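Salicylic acid-binding protein 2 (Nicotiana tabacum, PDB 1XKL) hydrolyses methyl salicylate to salicylate and methanol, a step required for systemic acquired resistance in plant innate immunity. Local coordinates at residues G4-L9 against G31-A36; K74-G79 against K97-V102. One frame throughout, in Å; residues are numbered along the deposited sequence.

Both contacts pair neighbouring parallel strands of one six-stranded sheet, the core of the alpha/beta hydrolase fold, and their centres lie about 10 Å apart. Interaction 1 joins strand 33-36, outermost in the sheet within this chain, to strand 6-10; interaction 2 joins strand 75-80 to strand 98-104. Along the chain interaction 1 is complete before interaction 2 opens. Strands 6-10 and 75-80 are themselves adjacent, with probable hydrogen bonds from Ile76 N to His6 O and from Val8 N to Ile76 O, both 2.8 Å. The four strands thus run side by side, and strand 75-80 leads to the nucleophile Ser81.

Interaction 1: residues G4-L9 against G31-A36; sequences GKHFVL and GHKVTA
His6, His32 and Lys33 each lose 67 Å² of surface where strands 6-9 and 33-36 run parallel, their axes 4.7 Å apart at the closest. The His6 ring has Lys33 over one face, Val8 CG2 over the other and Thr35 at its edge. At that edge, in plane, NE2 meets Thr35 OG1 at 2.7 Å in a nearly straight hydrogen bond; CE of Lys33 sits 3.7 Å from the ring centroid and 18° off the normal, a CH-pi contact. CG of His6 is anti to the backbone N (chi1 -172°), which lays the ring across the aliphatic part of Lys33. The ring's other nitrogen, ND1, is hydrogen-bonded to Glu73 OE1, so both ring nitrogens have partners.

At the Gly4 end, His32 ND1 accepts the backbone N-H of Lys5 at 2.7 Å, with the donor close to the ring plane, while the edge of Phe7 points at the ring face in a T-shaped stack (centroids 5.4 Å apart, planes at 83°). The ring thus uses its edge for the Lys5 N-H and a face for Phe7 CE2. From Lys5 to Leu9 the backbone carries the regular parallel pattern: Lys33 N to Lys5 O, Phe7 N to Lys33 O, Thr35 N to Phe7 O and Leu9 N to Thr35 O. On the face bearing Phe7, Leu9 CD1 packs against Val34 CG1 at 3.7 Å.

The two strands and helix 23-29 form a beta-alpha-beta unit, in which a Schellman motif at Gly31 ends the helix just before strand 33-36. Leu27 of that helix touches both Phe7 and Val34. Helix 245-258 covers the same face, with Leu252 and Ala256 on Phe7 and the salicylate-binding Leu253 on His32, while strand 75-80 pairs with the other edge of strand 6-10.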
loop_
_atom_site.group_PDB
_atom_site.type_symbol
_atom_site.label_atom_id
_atom_site.label_comp_id
_atom_site.label_asym_id
_atom_site.label_seq_id
_atom_site.Cartn_x
_atom_site.Cartn_y
_atom_site.Cartn_z
ATOM N N GLY A 4 -43.706 -7.543 27.766
ATOM C CA GLY A 4 -42.423 -6.922 27.485
ATOM C C GLY A 4 -42.532 -6.007 26.281
ATOM O O GLY A 4 -43.151 -6.373 25.280
ATOM N N LYS A 5 -41.950 -4.813 26.364
ATOM C CA LYS A 5 -42.015 -3.865 25.250
ATOM C C LYS A 5 -40.853 -3.981 24.269
ATOM O O LYS A 5 -39.886 -4.707 24.501
ATOM C CB LYS A 5 -42.089 -2.426 25.773
ATOM C CG LYS A 5 -43.415 -2.058 26.429
ATOM C CD LYS A 5 -43.482 -0.566 26.773
ATOM C CE LYS A 5 -44.808 -0.205 27.442
ATOM N NZ LYS A 5 -45.062 -1.078 28.641
ATOM N N HIS A 6 -40.961 -3.251 23.165
ATOM C CA HIS A 6 -39.936 -3.265 22.134
ATOM C C HIS A 6 -39.083 -1.998 22.191
ATOM O O HIS A 6 -39.570 -0.900 21.935
ATOM C CB HIS A 6 -40.598 -3.393 20.759
ATOM C CG HIS A 6 -39.633 -3.601 19.636
ATOM N ND1 HIS A 6 -40.035 -3.683 18.319
ATOM C CD2 HIS A 6 -38.285 -3.734 19.623
ATOM C CE1 HIS A 6 -38.980 -3.853 17.546
ATOM N NE2 HIS A 6 -37.904 -3.888 18.312
ATOM N N PHE A 7 -37.811 -2.172 22.545
ATOM C CA PHE A 7 -36.854 -1.078 22.635
ATOM C C PHE A 7 -36.066 -0.953 21.330
ATOM O O PHE A 7 -35.416 -1.903 20.897
ATOM C CB PHE A 7 -35.873 -1.321 23.786
ATOM C CG PHE A 7 -36.427 -0.990 25.142
ATOM C CD1 PHE A 7 -36.388 0.316 25.624
ATOM C CD2 PHE A 7 -36.999 -1.980 25.935
ATOM C CE1 PHE A 7 -36.912 0.633 26.879
ATOM C CE2 PHE A 7 -37.528 -1.676 27.193
ATOM C CZ PHE A 7 -37.483 -0.368 27.667
ATOM N N VAL A 8 -36.140 0.219 20.704
ATOM C CA VAL A 8 -35.419 0.480 19.469
ATOM C C VAL A 8 -34.273 1.398 19.839
ATOM O O VAL A 8 -34.483 2.569 20.182
ATOM C CB VAL A 8 -36.331 1.154 18.441
ATOM C CG1 VAL A 8 -35.531 1.581 17.222
ATOM C CG2 VAL A 8 -37.441 0.182 18.041
ATOM N N LEU A 9 -33.058 0.858 19.777
ATOM C CA LEU A 9 -31.866 1.606 20.148
ATOM C C LEU A 9 -31.180 2.218 18.931
ATOM O O LEU A 9 -30.826 1.527 17.983
ATOM C CB LEU A 9 -30.907 0.692 20.918
ATOM C CG LEU A 9 -31.513 -0.132 22.066
ATOM C CD1 LEU A 9 -30.388 -0.859 22.814
ATOM C CD2 LEU A 9 -32.271 0.779 23.031
ATOM N N GLY A 31 -37.069 -9.333 29.912
ATOM C CA GLY A 31 -38.186 -9.856 29.145
ATOM C C GLY A 31 -38.638 -8.957 28.016
ATOM O O GLY A 31 -39.729 -9.129 27.473
ATOM N N HIS A 32 -37.795 -8.004 27.646
ATOM C CA HIS A 32 -38.135 -7.076 26.582
ATOM C C HIS A 32 -37.410 -7.406 25.286
ATOM O O HIS A 32 -36.363 -8.055 25.296
ATOM C CB HIS A 32 -37.794 -5.650 27.018
ATOM C CG HIS A 32 -38.567 -5.181 28.211
ATOM N ND1 HIS A 32 -39.922 -4.940 28.173
ATOM C CD2 HIS A 32 -38.173 -4.912 29.478
ATOM C CE1 HIS A 32 -40.331 -4.541 29.363
ATOM N NE2 HIS A 32 -39.289 -4.516 30.174
ATOM N N LYS A 33 -37.989 -6.968 24.173
ATOM C CA LYS A 33 -37.408 -7.171 22.847
ATOM C C LYS A 33 -36.542 -5.947 22.560
ATOM O O LYS A 33 -36.914 -4.827 22.903
ATOM C CB LYS A 33 -38.518 -7.292 21.802
ATOM C CG LYS A 33 -38.052 -7.314 20.353
ATOM C CD LYS A 33 -39.253 -7.436 19.417
ATOM C CE LYS A 33 -38.864 -7.343 17.948
ATOM N NZ LYS A 33 -37.914 -8.409 17.523
ATOM N N VAL A 34 -35.393 -6.165 21.934
ATOM C CA VAL A 34 -34.474 -5.077 21.635
ATOM C C VAL A 34 -33.956 -5.116 20.204
ATOM O O VAL A 34 -33.621 -6.182 19.683
ATOM C CB VAL A 34 -33.253 -5.121 22.587
ATOM C CG1 VAL A 34 -32.233 -4.046 22.216
ATOM C CG2 VAL A 34 -33.717 -4.946 24.021
ATOM N N THR A 35 -33.896 -3.950 19.567
ATOM C CA THR A 35 -33.364 -3.858 18.214
ATOM C C THR A 35 -32.275 -2.789 18.216
ATOM O O THR A 35 -32.567 -1.605 18.370
ATOM C CB THR A 35 -34.447 -3.458 17.179
ATOM O OG1 THR A 35 -35.486 -4.445 17.148
ATOM C CG2 THR A 35 -33.831 -3.348 15.791
ATOM N N ALA A 36 -31.018 -3.206 18.087
ATOM C CA ALA A 36 -29.900 -2.265 18.041
ATOM C C ALA A 36 -29.502 -2.199 16.580
ATOM O O ALA A 36 -28.540 -2.837 16.159
ATOM C CB ALA A 36 -28.735 -2.772 18.879
#

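Interaction 2: residues K74-G79 against K97-V102; sequences KVILVG and KIYAAV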
loop_
_atom_site.group_PDB
_atom_site.type_symbol
_atom_site.label_atom_id
_atom_site.label_comp_id
_atom_site.label_asym_id
_atom_site.label_seq_id
_atom_site.Cartn_x
_atom_site.Cartn_y
_atom_site.Cartn_z
ATOM N N LYS A 74 -46.370 -1.052 19.568
ATOM C CA LYS A 74 -45.672 0.203 19.793
ATOM C C LYS A 74 -44.259 -0.055 20.310
ATOM O O LYS A 74 -43.957 -1.148 20.788
ATOM C CB LYS A 74 -46.468 1.059 20.780
ATOM C CG LYS A 74 -47.900 1.326 20.316
ATOM C CD LYS A 74 -48.723 2.056 21.366
ATOM C CE LYS A 74 -48.208 3.473 21.599
ATOM N NZ LYS A 74 -48.999 4.176 22.665
ATOM N N VAL A 75 -43.387 0.942 20.206
ATOM C CA VAL A 75 -42.018 0.775 20.667
ATOM C C VAL A 75 -41.548 1.941 21.523
ATOM O O VAL A 75 -42.237 2.948 21.665
ATOM C CB VAL A 75 -41.029 0.643 19.484
ATOM C CG1 VAL A 75 -41.508 -0.411 18.510
ATOM C CG2 VAL A 75 -40.861 1.988 18.793
ATOM N N ILE A 76 -40.362 1.781 22.095
ATOM C CA ILE A 76 -39.741 2.805 22.910
ATOM C C ILE A 76 -38.443 3.136 22.191
ATOM O O ILE A 76 -37.554 2.281 22.066
ATOM C CB ILE A 76 -39.419 2.282 24.326
ATOM C CG1 ILE A 76 -40.712 1.863 25.026
ATOM C CG2 ILE A 76 -38.701 3.354 25.135
ATOM C CD1 ILE A 76 -40.498 1.030 26.265
ATOM N N LEU A 77 -38.346 4.368 21.699
ATOM C CA LEU A 77 -37.157 4.812 20.977
ATOM C C LEU A 77 -36.113 5.370 21.925
ATOM O O LEU A 77 -36.420 6.172 22.813
ATOM C CB LEU A 77 -37.524 5.885 19.942
ATOM C CG LEU A 77 -38.215 5.418 18.661
ATOM C CD1 LEU A 77 -38.612 6.611 17.811
ATOM C CD2 LEU A 77 -37.246 4.528 17.885
ATOM N N VAL A 78 -34.876 4.932 21.750
ATOM C CA VAL A 78 -33.791 5.422 22.577
ATOM C C VAL A 78 -32.702 5.903 21.624
ATOM O O VAL A 78 -32.104 5.114 20.891
ATOM C CB VAL A 78 -33.262 4.319 23.521
ATOM C CG1 VAL A 78 -32.162 4.879 24.426
ATOM C CG2 VAL A 78 -34.418 3.792 24.376
ATOM N N GLY A 79 -32.489 7.215 21.621
ATOM C CA GLY A 79 -31.498 7.810 20.754
ATOM C C GLY A 79 -30.320 8.358 21.521
ATOM O O GLY A 79 -30.471 9.101 22.490
ATOM N N LYS A 97 -46.892 5.198 17.088
ATOM C CA LYS A 97 -46.313 3.887 17.340
ATOM C C LYS A 97 -45.168 3.977 18.336
ATOM O O LYS A 97 -44.343 3.071 18.445
ATOM C CB LYS A 97 -45.857 3.257 16.020
ATOM C CG LYS A 97 -47.046 2.945 15.109
ATOM C CD LYS A 97 -46.731 1.971 13.992
ATOM C CE LYS A 97 -45.889 2.610 12.898
ATOM N NZ LYS A 97 -45.741 1.698 11.719
ATOM N N ILE A 98 -45.144 5.068 19.093
ATOM C CA ILE A 98 -44.081 5.286 20.064
ATOM C C ILE A 98 -44.603 5.661 21.453
ATOM O O ILE A 98 -45.248 6.690 21.615
ATOM C CB ILE A 98 -43.153 6.399 19.558
ATOM C CG1 ILE A 98 -42.687 6.052 18.136
ATOM C CG2 ILE A 98 -41.981 6.577 20.501
ATOM C CD1 ILE A 98 -42.057 7.203 17.395
ATOM N N TYR A 99 -44.314 4.832 22.454
ATOM C CA TYR A 99 -44.757 5.115 23.815
ATOM C C TYR A 99 -44.052 6.373 24.316
ATOM O O TYR A 99 -44.651 7.233 24.962
ATOM C CB TYR A 99 -44.424 3.949 24.755
ATOM C CG TYR A 99 -45.227 2.690 24.512
ATOM C CD1 TYR A 99 -44.606 1.508 24.103
ATOM C CD2 TYR A 99 -46.609 2.673 24.710
ATOM C CE1 TYR A 99 -45.346 0.337 23.900
ATOM C CE2 TYR A 99 -47.356 1.512 24.513
ATOM C CZ TYR A 99 -46.720 0.348 24.108
ATOM O OH TYR A 99 -47.465 -0.792 23.911
ATOM N N ALA A 100 -42.769 6.474 24.003
ATOM C CA ALA A 100 -41.983 7.610 24.425
ATOM C C ALA A 100 -40.656 7.597 23.699
ATOM O O ALA A 100 -40.201 6.551 23.228
ATOM C CB ALA A 100 -41.751 7.554 25.928
ATOM N N ALA A 101 -40.042 8.769 23.613
ATOM C CA ALA A 101 -38.755 8.920 22.963
ATOM C C ALA A 101 -37.750 9.311 24.031
ATOM O O ALA A 101 -37.943 10.288 24.750
ATOM C CB ALA A 101 -38.837 10.003 21.883
ATOM N N VAL A 102 -36.679 8.539 24.138
ATOM C CA VAL A 102 -35.655 8.798 25.134
ATOM C C VAL A 102 -34.392 9.338 24.470
ATOM O O VAL A 102 -33.856 8.728 23.534
ATOM C CB VAL A 102 -35.308 7.500 25.912
ATOM C CG1 VAL A 102 -34.328 7.802 27.032
ATOM C CG2 VAL A 102 -36.583 6.891 26.474
HETATM O O HOH W 1 -46.383 -3.060 21.933
#
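Lys74 and Tyr99, which lose 104 and 90 Å² to the opposite segment, make the most extensive side-chain contact between segments 74-79 and 97-102. The lysine chain passes over one face of the phenol ring at about a right angle to the tyrosine side chain: CB lies 3.6 Å from the ring centroid, 22° off its normal, as a CH-pi contact. A bend at chi3 (67°) turns the far end back over the ring, where CD and CE stay close to CE2 and CD2. Lys5 adds a cation-pi contact to the same ring.

Five backbone hydrogen bonds join the parallel strands. Val75 N reaches Lys97 O, and Val75 O receives Tyr99 N at 2.9 Å. The chain then turns a corner at Tyr99, which leaves strand geometry, and pairing resumes with a longer bond, Leu77 N to Ala100 O at 3.2 Å. Val102 N to Leu77 O and Gly79 N to Val102 O, at 2.7 and 2.8 Å, complete the set.

Apolar contacts lie on both sides of the sheet. Leu77 CD1 meets Ile98 CD1 at 3.5 Å on the face covered by helix 83-93, which links the two strands as a beta-alpha-beta unit. On the other face, Val78 and Val102 lie side by side, and helix 245-258 packs on Ile76, Val78 and Val102.

One water accepts Lys74 N at 3.1 Å and also bonds Tyr99 OH. The Lys97 side chain instead leads away from segment 74-79, and its NZ donates to Met66 O. Polar and hydrated groups thus sit at the Lys74 end, whereas the strands toward Gly79 are buried, apolar in their side chains and paired by straight backbone bonds, running on to the nucleophile elbow that carries Ser81.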